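Local coordinates for protein SusD homolog (Bacteroides thetaiotaomicron VPI-5482, PDB 3IV0) that is of unknown function but, as a SusD-family protein of the outer membrane, probably binds sugars for uptake, at residues Asp12-Gly17 and Asp110-Met115; Arg34-Ser39 and Trp92-Thr97; Gly87-Trp92 and Trp459-His464. All coordinates share one frame; numbering follows the deposited sequence.

Contact 1. Residues Asp12-Gly17 and Asp110-Met115; sequences DFWAQG and DKVPGM
At the N-terminal end of the modelled chain, a type I turn from W14 to G17 lies against the loop joining helix 93-108 to helix 117-142, an inter-helix connection of the helical SusD fold. The indole and the valine carry the contact, and they cross obliquely. With CG anti to its carbonyl carbon (chi1 -56°), W14 presents the edge of its six-membered ring, so that V112 CG2 sits almost in the ring plane, 3.8 Å from W14 CE3. F13 CD2 of its own segment lies over one indole face, toward the rim, while F25 meets the ring edge-to-face and I104 and L105 of helix 93-108 also touch it. V112 turns CG1 the other way, to within 3.9 Å of G17 O. P113 turns the CG-CD side of its ring to the carbonyl oxygens of the turn, CD 3.4 Å from A15 O. K111 brings only its CB close to A15; its extended chain then leads away to a salt bridge with E108. No hydrogen bond joins the segments. W14 O, which already accepts from G17 N inside the turn, also receives a CA-H...O contact from V112 CA, 3.4 Å away and with an angle of 148° at the hydrogen.

Contact 2. Residues Arg34-Ser39 and Trp92-Thr97; sequences RNATMS and WDVFYT
Two helices of the SusD-type helical fold meet here, the last turn of helix 19-39 and the first of helix 93-108. Their short segments run largely against each other, at 139° between N-to-C directions, and their axes approach to 8.4 Å. The small A36 probably helps to allow this closeness; its CA lies 5.3 Å from V94 CA, the nearest such pair. Helix 19-39 widens into a pi-type turn at 35-39, where R34 O accepts from both M38 N and S39 N, and W92 occupies the N-cap position of the other helix.

A36 points its methyl at the facing helix, and F95 receives it. The phenylalanine has CG anti to its carbonyl carbon (chi1 -72°), which carries the ring across to lie beneath that methyl. A36 CB stands 3.5 Å from the F95 ring centroid and only 6° off the ring normal, a CH-pi contact centred on the face. T37 CG2 approaches the same ring obliquely, 3.8 Å from F95 CE1, while its hydroxyl turns back to F33 O in its own helix. F43 meets F95 edge-to-face, and F137 and I138 of helix 117-142 pack on it as well, so the ring ties together several helices. A leucine in place of F95 would probably lose the flat surface on which the A36 methyl rests and loosen the packing against T37 and F43. V94 flanks the alanine on the side of N35: its CG1, anti to the backbone N, reaches N35 CB at 3.9 Å and packs beside the A36 methyl. The same V94 CG1 lies 3.6 Å from A36 N.

Contact 3. Residues Gly87-Trp92 and Trp459-His464; sequences GLIMQW and WTWPIH
The apolar centre is the indole of W461, approached in two different ways by consecutive residues of the 87-92 loop. I89 lays its CG2 methyl over one face, 3.6 Å from the centroid of the six-membered ring, a CH-pi contact displaced toward the rim. M90, a selenomethionine, instead meets the edge: its CG lies near the ring plane, 3.7 Å from W461 CE3. From there its extended chain carries SE past the P462 ring, 4.0 Å from P462 CB. R51 makes a cation-pi contact with the indole. Farther along, I463 CD1 meets the W92 ring obliquely, 3.8 Å from W92 CZ3.

Outward, the backbones join through one nearly straight hydrogen bond, from H464 N to M90 O at 3.0 Å with an angle of 174°, although the donor stands well above the carbonyl plane. P462 O is buried against M90 CB, with no polar partner in the model. At the polar edge Q91 and H464 run side by side, the amide NE2 of Q91 3.3 Å above the centre of the H464 imidazole, with the two planes tilted by 41°. The same NE2 makes a weak hydrogen bond to G87 O. The imidazole itself is fixed at both nitrogens: D82 OD1 bonds to NE2, which would probably favour a protonated NE2, and ND1 accepts from N466 N. That last bond makes H464 a side-chain cap at the start of helix 466-470. The whole is a contact between two loops, each leading into a helix, that joins the SusD-like N-terminal region to the C-terminal part of the SusD fold.

How the contacts relate
Contacts 2 and 3 belong to the buried interior, their centres about 12 Å apart, and W92 links them: it holds the N-cap position of helix 93-108 at the start of contact 2 and closes the loop used by contact 3. Contact 1 is only partly buried, with its centre about 34 Å from the chain centre, yet it involves the same pair of elements as contact 2, lying before helix 19-39 and after helix 93-108, at their other ends. The chemistry changes with place. The partly buried turns meet through an indole edge, a valine, a proline and carbonyl oxygens; the helix crossing relies on a methyl over a ring; the loop pair, distant in sequence, adds a backbone hydrogen bond and a buried histidine.

Contact 1. Residues Asp12-Gly17 and Asp110-Met115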
ATOM      1  N   ASP A  12       3.362 -16.749  31.493  1.00 37.85           N
ATOM      2  CA  ASP A  12       2.456 -16.052  32.460  1.00 36.40           C
ATOM      3  C   ASP A  12       1.369 -15.218  31.775  1.00 33.11           C
ATOM      4  O   ASP A  12       0.176 -15.399  32.023  1.00 31.35           O
ATOM      5  CB  ASP A  12       3.280 -15.151  33.367  1.00 37.72           C
ATOM      6  CG  ASP A  12       2.709 -15.060  34.759  1.00 45.73           C
ATOM      7  OD1 ASP A  12       1.755 -14.271  34.962  1.00 56.68           O
ATOM      8  OD2 ASP A  12       3.221 -15.777  35.654  1.00 53.87           O
ATOM      9  N   PHE A  13       1.782 -14.292  30.917  1.00 30.42           N
ATOM     10  CA  PHE A  13       0.827 -13.472  30.173  1.00 27.14           C
ATOM     11  C   PHE A  13      -0.191 -14.330  29.404  1.00 23.54           C
ATOM     12  O   PHE A  13      -1.366 -13.978  29.308  1.00 24.75           O
ATOM     13  CB  PHE A  13       1.589 -12.549  29.220  1.00 28.17           C
ATOM     14  CG  PHE A  13       0.702 -11.675  28.380  1.00 25.00           C
ATOM     15  CD1 PHE A  13       0.251 -10.457  28.855  1.00 25.41           C
ATOM     16  CD2 PHE A  13       0.327 -12.064  27.099  1.00 20.05           C
ATOM     17  CE1 PHE A  13      -0.579  -9.643  28.067  1.00 22.39           C
ATOM     18  CE2 PHE A  13      -0.512 -11.283  26.346  1.00 19.46           C
ATOM     19  CZ  PHE A  13      -0.948 -10.080  26.799  1.00 21.24           C
ATOM     20  N   TRP A  14       0.286 -15.430  28.841  1.00 22.69           N
ATOM     21  CA  TRP A  14      -0.551 -16.333  28.047  1.00 23.00           C
ATOM     22  C   TRP A  14      -1.170 -17.452  28.891  1.00 23.50           C
ATOM     23  O   TRP A  14      -2.388 -17.613  28.912  1.00 22.76           O
ATOM     24  CB  TRP A  14       0.252 -16.926  26.884  1.00 19.94           C
ATOM     25  CG  TRP A  14       0.870 -15.860  25.990  1.00 17.61           C
ATOM     26  CD1 TRP A  14       2.151 -15.362  26.039  1.00 19.30           C
ATOM     27  CD2 TRP A  14       0.218 -15.178  24.911  1.00 17.86           C
ATOM     28  NE1 TRP A  14       2.318 -14.389  25.059  1.00 19.95           N
ATOM     29  CE2 TRP A  14       1.151 -14.272  24.359  1.00 17.33           C
ATOM     30  CE3 TRP A  14      -1.068 -15.232  24.379  1.00 15.69           C
ATOM     31  CZ2 TRP A  14       0.838 -13.456  23.282  1.00 15.19           C
ATOM     32  CZ3 TRP A  14      -1.371 -14.415  23.318  1.00 16.11           C
ATOM     33  CH2 TRP A  14      -0.426 -13.536  22.790  1.00 16.30           C
ATOM     34  N   ALA A  15      -0.320 -18.231  29.570  1.00 25.23           N
ATOM     35  CA  ALA A  15      -0.786 -19.393  30.343  1.00 27.13           C
ATOM     36  C   ALA A  15      -1.754 -19.011  31.450  1.00 26.75           C
ATOM     37  O   ALA A  15      -2.633 -19.795  31.794  1.00 26.45           O
ATOM     38  CB  ALA A  15       0.394 -20.156  30.928  1.00 25.45           C
ATOM     39  N   GLN A  16      -1.606 -17.808  31.989  1.00 27.44           N
ATOM     40  CA  GLN A  16      -2.567 -17.293  32.958  1.00 29.83           C
ATOM     41  C   GLN A  16      -3.358 -16.105  32.413  1.00 30.00           C
ATOM     42  O   GLN A  16      -3.831 -15.261  33.166  1.00 29.45           O
ATOM     43  CB  GLN A  16      -1.837 -16.912  34.245  1.00 33.01           C
ATOM     44  CG  GLN A  16      -0.890 -18.001  34.749  1.00 38.24           C
ATOM     45  CD  GLN A  16      -1.610 -19.323  34.966  1.00 43.91           C
ATOM     46  OE1 GLN A  16      -2.773 -19.342  35.377  1.00 48.90           O
ATOM     47  NE2 GLN A  16      -0.924 -20.433  34.690  1.00 47.87           N
ATOM     48  N   GLY A  17      -3.519 -16.044  31.094  1.00 27.68           N
ATOM     49  CA  GLY A  17      -4.237 -14.937  30.466  1.00 25.76           C
ATOM     50  C   GLY A  17      -5.651 -15.286  30.049  1.00 26.56           C
ATOM     51  O   GLY A  17      -6.261 -16.227  30.555  1.00 25.88           O
ATOM     52  N   ASP A 110      -2.183 -20.785  22.168  1.00 17.12           N
ATOM     53  CA  ASP A 110      -2.833 -22.064  22.532  1.00 17.72           C
ATOM     54  C   ASP A 110      -2.776 -22.311  24.036  1.00 19.84           C
ATOM     55  O   ASP A 110      -3.563 -23.117  24.557  1.00 20.93           O
ATOM     56  CB  ASP A 110      -2.172 -23.252  21.813  1.00 19.69           C
ATOM     57  CG  ASP A 110      -2.539 -23.341  20.356  1.00 22.82           C
ATOM     58  OD1 ASP A 110      -3.585 -22.802  19.996  1.00 23.09           O
ATOM     59  OD2 ASP A 110      -1.781 -23.972  19.568  1.00 28.63           O
ATOM     60  N   LYS A 111      -1.886 -21.615  24.726  1.00 17.99           N
ATOM     61  CA  LYS A 111      -1.795 -21.716  26.191  1.00 18.93           C
ATOM     62  C   LYS A 111      -2.878 -20.983  26.962  1.00 19.69           C
ATOM     63  O   LYS A 111      -3.082 -21.254  28.149  1.00 21.11           O
ATOM     64  CB  LYS A 111      -0.419 -21.263  26.655  1.00 17.65           C
ATOM     65  CG  LYS A 111       0.685 -22.143  26.118  1.00 19.43           C
ATOM     66  CD  LYS A 111       2.046 -21.637  26.557  1.00 23.16           C
ATOM     67  CE  LYS A 111       3.186 -22.454  25.936  1.00 26.58           C
ATOM     68  NZ  LYS A 111       4.507 -21.818  26.197  1.00 30.87           N
ATOM     69  N   VAL A 112      -3.578 -20.049  26.338  1.00 18.27           N
ATOM     70  CA  VAL A 112      -4.624 -19.281  27.015  1.00 18.33           C
ATOM     71  C   VAL A 112      -5.783 -20.201  27.430  1.00 19.97           C
ATOM     72  O   VAL A 112      -6.434 -20.851  26.601  1.00 20.48           O
ATOM     73  CB  VAL A 112      -5.170 -18.170  26.121  1.00 18.42           C
ATOM     74  CG1 VAL A 112      -6.275 -17.435  26.851  1.00 20.08           C
ATOM     75  CG2 VAL A 112      -4.049 -17.208  25.746  1.00 18.79           C
ATOM     76  N   PRO A 113      -6.019 -20.302  28.750  1.00 24.36           N
ATOM     77  CA  PRO A 113      -6.997 -21.258  29.260  1.00 26.49           C
ATOM     78  C   PRO A 113      -8.448 -20.951  28.917  1.00 28.38           C
ATOM     79  O   PRO A 113      -8.966 -19.900  29.252  1.00 30.68           O
ATOM     80  CB  PRO A 113      -6.751 -21.243  30.777  1.00 27.50           C
ATOM     81  CG  PRO A 113      -6.121 -19.962  31.071  1.00 27.27           C
ATOM     82  CD  PRO A 113      -5.342 -19.562  29.819  1.00 24.86           C
ATOM     83  N   GLY A 114      -9.071 -21.882  28.199  1.00 30.57           N
ATOM     84  CA  GLY A 114     -10.510 -21.873  27.945  1.00 30.87           C
ATOM     85  C   GLY A 114     -11.097 -20.728  27.148  1.00 31.01           C
ATOM     86  O   GLY A 114     -12.304 -20.473  27.227  1.00 32.41           O
HETATM   87  N   MSE A 115     -10.290 -20.028  26.353  1.00 28.04           N
HETATM   88  CA  MSE A 115     -10.880 -18.937  25.584  1.00 25.54           C
HETATM   89  C   MSE A 115     -11.689 -19.495  24.426  1.00 23.07           C
HETATM   90  O   MSE A 115     -11.554 -20.659  24.037  1.00 24.21           O
HETATM   91  CB  MSE A 115      -9.850 -17.906  25.111  1.00 29.27           C
HETATM   92  CG  MSE A 115      -8.943 -18.391  24.040  1.00 21.90           C
HETATM   93 SE   MSE A 115      -7.619 -17.119  23.250  0.75 18.63          SE
HETATM   94  CE  MSE A 115      -8.675 -16.217  22.139  1.00 24.40           C
TER

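Contact 2. Residues Arg34-Ser39 and Trp92-Thr97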
ATOM      1  N   ARG A  34       1.305   0.012  11.984  1.00  9.44           N
ATOM      2  CA  ARG A  34       0.937   1.403  11.819  1.00  9.59           C
ATOM      3  C   ARG A  34       2.145   2.296  12.079  1.00  8.91           C
ATOM      4  O   ARG A  34       2.373   3.286  11.368  1.00 10.87           O
ATOM      5  CB  ARG A  34      -0.198   1.758  12.755  1.00 10.51           C
ATOM      6  CG  ARG A  34      -0.519   3.243  12.781  1.00 10.43           C
ATOM      7  CD  ARG A  34      -1.802   3.510  13.491  1.00 12.32           C
ATOM      8  NE  ARG A  34      -1.792   3.004  14.855  1.00 12.61           N
ATOM      9  CZ  ARG A  34      -2.890   2.797  15.569  1.00 13.43           C
ATOM     10  NH1 ARG A  34      -4.082   3.044  15.075  1.00 15.33           N
ATOM     11  NH2 ARG A  34      -2.766   2.335  16.822  1.00 15.98           N
ATOM     12  N   ASN A  35       2.901   2.031  13.140  1.00 10.49           N
ATOM     13  CA  ASN A  35       4.100   2.815  13.410  1.00 10.09           C
ATOM     14  C   ASN A  35       5.107   2.759  12.279  1.00  9.69           C
ATOM     15  O   ASN A  35       5.714   3.793  11.953  1.00 11.05           O
ATOM     16  CB  ASN A  35       4.737   2.373  14.735  1.00 11.24           C
ATOM     17  CG  ASN A  35       4.000   2.904  15.939  1.00 12.04           C
ATOM     18  OD1 ASN A  35       3.308   3.895  15.866  1.00 11.86           O
ATOM     19  ND2 ASN A  35       4.182   2.214  17.072  1.00 14.79           N
ATOM     20  N   ALA A  36       5.302   1.567  11.714  1.00 10.32           N
ATOM     21  CA  ALA A  36       6.289   1.379  10.648  1.00  9.41           C
ATOM     22  C   ALA A  36       5.913   2.096   9.370  1.00 10.93           C
ATOM     23  O   ALA A  36       6.805   2.460   8.582  1.00 11.23           O
ATOM     24  CB  ALA A  36       6.430  -0.081  10.363  1.00  9.73           C
ATOM     25  N   THR A  37       4.631   2.259   9.111  1.00 10.34           N
ATOM     26  CA  THR A  37       4.153   2.753   7.817  1.00  9.44           C
ATOM     27  C   THR A  37       3.721   4.201   7.803  1.00  8.70           C
ATOM     28  O   THR A  37       3.893   4.874   6.777  1.00  9.77           O
ATOM     29  CB  THR A  37       2.969   1.896   7.342  1.00  9.46           C
ATOM     30  OG1 THR A  37       1.989   1.840   8.372  1.00 10.33           O
ATOM     31  CG2 THR A  37       3.410   0.486   6.946  1.00 10.36           C
HETATM   32  N   MSE A  38       3.151   4.675   8.932  1.00  9.48           N
HETATM   33  CA  MSE A  38       2.433   5.958   9.054  1.00  8.66           C
HETATM   34  C   MSE A  38       2.763   6.822  10.250  1.00  9.39           C
HETATM   35  O   MSE A  38       2.658   8.042  10.131  1.00 11.64           O
HETATM   36  CB  MSE A  38       0.910   5.719   9.049  1.00 10.62           C
HETATM   37  CG  MSE A  38       0.329   4.989   7.821  1.00 11.27           C
HETATM   38 SE   MSE A  38       0.554   5.936   6.142  0.75  9.78          SE
HETATM   39  CE  MSE A  38      -0.497   7.498   6.592  1.00 11.75           C
ATOM     40  N   SER A  39       2.974   6.218  11.413  1.00 11.79           N
ATOM     41  CA  SER A  39       2.962   6.989  12.649  1.00 11.17           C
ATOM     42  C   SER A  39       4.326   7.326  13.194  1.00 12.73           C
ATOM     43  O   SER A  39       4.439   8.334  13.888  1.00 13.89           O
ATOM     44  CB  SER A  39       2.067   6.321  13.695  1.00 12.29           C
ATOM     45  OG  SER A  39       0.713   6.368  13.301  1.00 12.85           O
ATOM     46  N   TRP A  92      14.252  -1.512   9.004  1.00 11.70           N
ATOM     47  CA  TRP A  92      13.153  -2.465   9.062  1.00 11.47           C
ATOM     48  C   TRP A  92      12.772  -2.895  10.469  1.00 11.76           C
ATOM     49  O   TRP A  92      11.897  -3.740  10.659  1.00 11.77           O
ATOM     50  CB  TRP A  92      13.423  -3.672   8.138  1.00 10.46           C
ATOM     51  CG  TRP A  92      14.706  -4.383   8.363  1.00 10.65           C
ATOM     52  CD1 TRP A  92      15.350  -4.578   9.565  1.00 12.20           C
ATOM     53  CD2 TRP A  92      15.523  -4.955   7.363  1.00 11.03           C
ATOM     54  NE1 TRP A  92      16.495  -5.282   9.349  1.00 12.85           N
ATOM     55  CE2 TRP A  92      16.641  -5.534   8.013  1.00 12.03           C
ATOM     56  CE3 TRP A  92      15.407  -5.080   5.972  1.00 11.26           C
ATOM     57  CZ2 TRP A  92      17.648  -6.165   7.316  1.00 12.88           C
ATOM     58  CZ3 TRP A  92      16.422  -5.726   5.270  1.00 11.70           C
ATOM     59  CH2 TRP A  92      17.525  -6.260   5.953  1.00 12.77           C
ATOM     60  N   ASP A  93      13.377  -2.270  11.483  1.00 11.57           N
ATOM     61  CA  ASP A  93      13.162  -2.662  12.878  1.00 12.60           C
ATOM     62  C   ASP A  93      11.717  -2.691  13.325  1.00 11.64           C
ATOM     63  O   ASP A  93      11.314  -3.638  14.015  1.00 12.89           O
ATOM     64  CB  ASP A  93      14.000  -1.778  13.860  1.00 14.87           C
ATOM     65  CG  ASP A  93      13.632  -0.299  13.824  1.00 17.96           C
ATOM     66  OD1 ASP A  93      13.273   0.223  12.751  1.00 15.44           O
ATOM     67  OD2 ASP A  93      13.711   0.381  14.890  1.00 20.29           O
ATOM     68  N   VAL A  94      10.920  -1.691  12.979  1.00 11.56           N
ATOM     69  CA  VAL A  94       9.557  -1.655  13.476  1.00 11.42           C
ATOM     70  C   VAL A  94       8.691  -2.711  12.810  1.00 10.20           C
ATOM     71  O   VAL A  94       7.880  -3.354  13.464  1.00 11.41           O
ATOM     72  CB  VAL A  94       8.946  -0.274  13.336  1.00 12.21           C
ATOM     73  CG1 VAL A  94       7.510  -0.271  13.915  1.00 12.99           C
ATOM     74  CG2 VAL A  94       9.830   0.768  14.060  1.00 13.43           C
ATOM     75  N   PHE A  95       8.893  -2.967  11.521  1.00 10.46           N
ATOM     76  CA  PHE A  95       8.211  -4.103  10.884  1.00  9.95           C
ATOM     77  C   PHE A  95       8.604  -5.407  11.569  1.00  9.33           C
ATOM     78  O   PHE A  95       7.742  -6.288  11.759  1.00 10.30           O
ATOM     79  CB  PHE A  95       8.579  -4.202   9.390  1.00 10.82           C
ATOM     80  CG  PHE A  95       7.960  -3.128   8.536  1.00  8.74           C
ATOM     81  CD1 PHE A  95       6.603  -3.160   8.244  1.00 10.34           C
ATOM     82  CD2 PHE A  95       8.738  -2.130   7.968  1.00  9.64           C
ATOM     83  CE1 PHE A  95       6.053  -2.185   7.436  1.00 10.04           C
ATOM     84  CE2 PHE A  95       8.163  -1.169   7.174  1.00 11.05           C
ATOM     85  CZ  PHE A  95       6.862  -1.218   6.900  1.00 10.01           C
ATOM     86  N   TYR A  96       9.893  -5.580  11.909  1.00  9.93           N
ATOM     87  CA  TYR A  96      10.255  -6.821  12.602  1.00 10.63           C
ATOM     88  C   TYR A  96       9.687  -6.912  14.031  1.00 11.28           C
ATOM     89  O   TYR A  96       9.462  -8.024  14.515  1.00 12.13           O
ATOM     90  CB  TYR A  96      11.774  -7.060  12.598  1.00 11.16           C
ATOM     91  CG  TYR A  96      12.239  -7.690  11.308  1.00 10.89           C
ATOM     92  CD1 TYR A  96      11.969  -9.013  11.021  1.00 11.22           C
ATOM     93  CD2 TYR A  96      12.884  -6.944  10.356  1.00 11.89           C
ATOM     94  CE1 TYR A  96      12.335  -9.556   9.839  1.00 11.75           C
ATOM     95  CE2 TYR A  96      13.271  -7.487   9.175  1.00 10.96           C
ATOM     96  CZ  TYR A  96      13.008  -8.789   8.922  1.00 10.75           C
ATOM     97  OH  TYR A  96      13.397  -9.294   7.699  1.00 11.73           O
ATOM     98  N   THR A  97       9.391  -5.795  14.666  1.00 11.23           N
ATOM     99  CA  THR A  97       8.656  -5.850  15.938  1.00 11.45           C
ATOM    100  C   THR A  97       7.289  -6.496  15.704  1.00 12.05           C
ATOM    101  O   THR A  97       6.880  -7.364  16.474  1.00 12.45           O
ATOM    102  CB  THR A  97       8.503  -4.458  16.565  1.00 11.66           C
ATOM    103  OG1 THR A  97       9.788  -3.883  16.798  1.00 15.32           O
ATOM    104  CG2 THR A  97       7.714  -4.503  17.907  1.00 15.21           C
TER

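Contact 3. Residues Gly87-Trp92 and Trp459-His464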
ATOM      1  N   GLY A  87      16.722   8.125   6.919  1.00 13.71           N
ATOM      2  CA  GLY A  87      17.270   6.987   7.623  1.00 14.60           C
ATOM      3  C   GLY A  87      16.323   6.076   8.352  1.00 12.05           C
ATOM      4  O   GLY A  87      16.520   4.867   8.399  1.00 11.92           O
ATOM      5  N   LEU A  88      15.341   6.637   9.039  1.00 13.25           N
ATOM      6  CA  LEU A  88      14.380   5.782   9.717  1.00 12.46           C
ATOM      7  C   LEU A  88      13.638   4.894   8.753  1.00 13.34           C
ATOM      8  O   LEU A  88      13.296   3.777   9.078  1.00 14.42           O
ATOM      9  CB  LEU A  88      13.348   6.579  10.498  1.00 14.16           C
ATOM     10  CG  LEU A  88      13.736   7.225  11.802  1.00 16.62           C
ATOM     11  CD1 LEU A  88      12.508   7.935  12.430  1.00 15.63           C
ATOM     12  CD2 LEU A  88      14.330   6.208  12.745  1.00 13.60           C
ATOM     13  N   ILE A  89      13.323   5.418   7.579  1.00 12.83           N
ATOM     14  CA  ILE A  89      12.570   4.656   6.601  1.00 12.51           C
ATOM     15  C   ILE A  89      13.434   3.487   6.090  1.00 13.34           C
ATOM     16  O   ILE A  89      12.938   2.469   5.656  1.00 12.61           O
ATOM     17  CB  ILE A  89      12.127   5.594   5.456  1.00 12.16           C
ATOM     18  CG1 ILE A  89      11.285   6.767   5.969  1.00 14.34           C
ATOM     19  CG2 ILE A  89      11.331   4.797   4.416  1.00 15.54           C
ATOM     20  CD1 ILE A  89      11.045   7.845   4.927  1.00 14.93           C
HETATM   21  N   MSE A  90      14.748   3.642   6.218  1.00 11.06           N
HETATM   22  CA  MSE A  90      15.698   2.618   5.804  1.00 12.89           C
HETATM   23  C   MSE A  90      15.963   1.546   6.846  1.00 11.67           C
HETATM   24  O   MSE A  90      16.839   0.719   6.683  1.00 11.75           O
HETATM   25  CB  MSE A  90      17.020   3.274   5.452  1.00 11.84           C
HETATM   26  CG  MSE A  90      16.909   4.184   4.263  1.00 12.67           C
HETATM   27 SE   MSE A  90      18.379   5.436   4.020  0.75 13.90          SE
HETATM   28  CE  MSE A  90      17.493   6.574   2.671  1.00 17.42           C
ATOM     29  N   GLN A  91      15.192   1.604   7.933  1.00 10.92           N
ATOM     30  CA  GLN A  91      15.270   0.651   9.028  1.00 11.08           C
ATOM     31  C   GLN A  91      14.047  -0.212   9.104  1.00 11.27           C
ATOM     32  O   GLN A  91      12.929   0.281   9.261  1.00 11.94           O
ATOM     33  CB  GLN A  91      15.472   1.389  10.355  1.00 11.77           C
ATOM     34  CG  GLN A  91      16.821   2.091  10.405  1.00 13.82           C
ATOM     35  CD  GLN A  91      16.968   3.048  11.544  1.00 17.23           C
ATOM     36  OE1 GLN A  91      16.642   2.726  12.691  1.00 22.70           O
ATOM     37  NE2 GLN A  91      17.428   4.236  11.252  1.00 14.12           N
ATOM     38  N   TRP A  92      14.252  -1.512   9.004  1.00 11.70           N
ATOM     39  CA  TRP A  92      13.153  -2.465   9.062  1.00 11.47           C
ATOM     40  C   TRP A  92      12.772  -2.895  10.469  1.00 11.76           C
ATOM     41  O   TRP A  92      11.897  -3.740  10.659  1.00 11.77           O
ATOM     42  CB  TRP A  92      13.423  -3.672   8.138  1.00 10.46           C
ATOM     43  CG  TRP A  92      14.706  -4.383   8.363  1.00 10.65           C
ATOM     44  CD1 TRP A  92      15.350  -4.578   9.565  1.00 12.20           C
ATOM     45  CD2 TRP A  92      15.523  -4.955   7.363  1.00 11.03           C
ATOM     46  NE1 TRP A  92      16.495  -5.282   9.349  1.00 12.85           N
ATOM     47  CE2 TRP A  92      16.641  -5.534   8.013  1.00 12.03           C
ATOM     48  CE3 TRP A  92      15.407  -5.080   5.972  1.00 11.26           C
ATOM     49  CZ2 TRP A  92      17.648  -6.165   7.316  1.00 12.88           C
ATOM     50  CZ3 TRP A  92      16.422  -5.726   5.270  1.00 11.70           C
ATOM     51  CH2 TRP A  92      17.525  -6.260   5.953  1.00 12.77           C
ATOM     52  N   TRP A 459      15.979  -0.341  -7.441  1.00  9.66           N
ATOM     53  CA  TRP A 459      14.574  -0.155  -7.006  1.00  9.87           C
ATOM     54  C   TRP A 459      14.425  -0.306  -5.480  1.00 10.00           C
ATOM     55  O   TRP A 459      13.368   0.024  -4.952  1.00  9.84           O
ATOM     56  CB  TRP A 459      13.654  -1.130  -7.737  1.00 10.53           C
ATOM     57  CG  TRP A 459      13.963  -2.548  -7.487  1.00  9.06           C
ATOM     58  CD1 TRP A 459      14.762  -3.335  -8.224  1.00 12.27           C
ATOM     59  CD2 TRP A 459      13.466  -3.393  -6.417  1.00  9.71           C
ATOM     60  NE1 TRP A 459      14.820  -4.595  -7.702  1.00 10.91           N
ATOM     61  CE2 TRP A 459      14.019  -4.659  -6.591  1.00  8.89           C
ATOM     62  CE3 TRP A 459      12.601  -3.190  -5.335  1.00  8.45           C
ATOM     63  CZ2 TRP A 459      13.735  -5.747  -5.729  1.00  9.15           C
ATOM     64  CZ3 TRP A 459      12.309  -4.246  -4.535  1.00  9.26           C
ATOM     65  CH2 TRP A 459      12.892  -5.485  -4.702  1.00 10.75           C
ATOM     66  N   THR A 460      15.453  -0.799  -4.787  1.00  9.56           N
ATOM     67  CA  THR A 460      15.375  -0.983  -3.328  1.00  9.82           C
ATOM     68  C   THR A 460      15.743   0.299  -2.598  1.00 10.18           C
ATOM     69  O   THR A 460      16.361   1.189  -3.177  1.00 11.51           O
ATOM     70  CB  THR A 460      16.315  -2.073  -2.829  1.00 10.22           C
ATOM     71  OG1 THR A 460      17.684  -1.661  -3.046  1.00 11.78           O
ATOM     72  CG2 THR A 460      15.995  -3.416  -3.510  1.00 12.37           C
ATOM     73  N   TRP A 461      15.334   0.394  -1.329  1.00 11.07           N
ATOM     74  CA  TRP A 461      15.871   1.356  -0.383  1.00 10.82           C
ATOM     75  C   TRP A 461      17.240   0.916   0.122  1.00 10.26           C
ATOM     76  O   TRP A 461      17.470  -0.248   0.291  1.00 11.35           O
ATOM     77  CB  TRP A 461      14.909   1.502   0.825  1.00 10.88           C
ATOM     78  CG  TRP A 461      13.714   2.316   0.530  1.00  9.66           C
ATOM     79  CD1 TRP A 461      12.661   1.964  -0.248  1.00 10.72           C
ATOM     80  CD2 TRP A 461      13.465   3.678   0.940  1.00 10.94           C
ATOM     81  NE1 TRP A 461      11.755   2.983  -0.308  1.00 11.09           N
ATOM     82  CE2 TRP A 461      12.224   4.053   0.408  1.00 11.55           C
ATOM     83  CE3 TRP A 461      14.155   4.591   1.758  1.00 11.87           C
ATOM     84  CZ2 TRP A 461      11.681   5.314   0.604  1.00 11.79           C
ATOM     85  CZ3 TRP A 461      13.633   5.821   1.954  1.00 13.27           C
ATOM     86  CH2 TRP A 461      12.409   6.188   1.379  1.00 11.63           C
ATOM     87  N   PRO A 462      18.123   1.893   0.422  1.00 11.00           N
ATOM     88  CA  PRO A 462      19.293   1.546   1.189  1.00 12.19           C
ATOM     89  C   PRO A 462      18.895   0.921   2.512  1.00 11.23           C
ATOM     90  O   PRO A 462      17.868   1.302   3.062  1.00 12.55           O
ATOM     91  CB  PRO A 462      19.984   2.900   1.425  1.00 13.94           C
ATOM     92  CG  PRO A 462      19.424   3.824   0.353  1.00 13.57           C
ATOM     93  CD  PRO A 462      18.033   3.332   0.146  1.00 12.96           C
ATOM     94  N   ILE A 463      19.715   0.010   2.999  1.00 11.79           N
ATOM     95  CA  ILE A 463      19.553  -0.575   4.332  1.00 13.89           C
ATOM     96  C   ILE A 463      20.434   0.220   5.296  1.00 13.86           C
ATOM     97  O   ILE A 463      21.645   0.306   5.100  1.00 15.06           O
ATOM     98  CB  ILE A 463      19.929  -2.040   4.315  1.00 14.10           C
ATOM     99  CG1 ILE A 463      18.875  -2.825   3.519  1.00 14.94           C
ATOM    100  CG2 ILE A 463      20.037  -2.621   5.760  1.00 13.44           C
ATOM    101  CD1 ILE A 463      19.283  -4.257   3.170  1.00 15.29           C
ATOM    102  N   HIS A 464      19.818   0.802   6.322  1.00 14.07           N
ATOM    103  CA  HIS A 464      20.549   1.576   7.325  1.00 13.59           C
ATOM    104  C   HIS A 464      21.514   0.705   8.113  1.00 15.18           C
ATOM    105  O   HIS A 464      21.260  -0.450   8.397  1.00 15.00           O
ATOM    106  CB  HIS A 464      19.513   2.199   8.256  1.00 14.56           C
ATOM    107  CG  HIS A 464      20.049   3.275   9.152  1.00 14.34           C
ATOM    108  ND1 HIS A 464      20.697   3.007  10.340  1.00 18.14           N
ATOM    109  CD2 HIS A 464      20.033   4.618   9.014  1.00 16.01           C
ATOM    110  CE1 HIS A 464      21.035   4.156  10.905  1.00 20.79           C
ATOM    111  NE2 HIS A 464      20.642   5.149  10.124  1.00 17.27           N
TER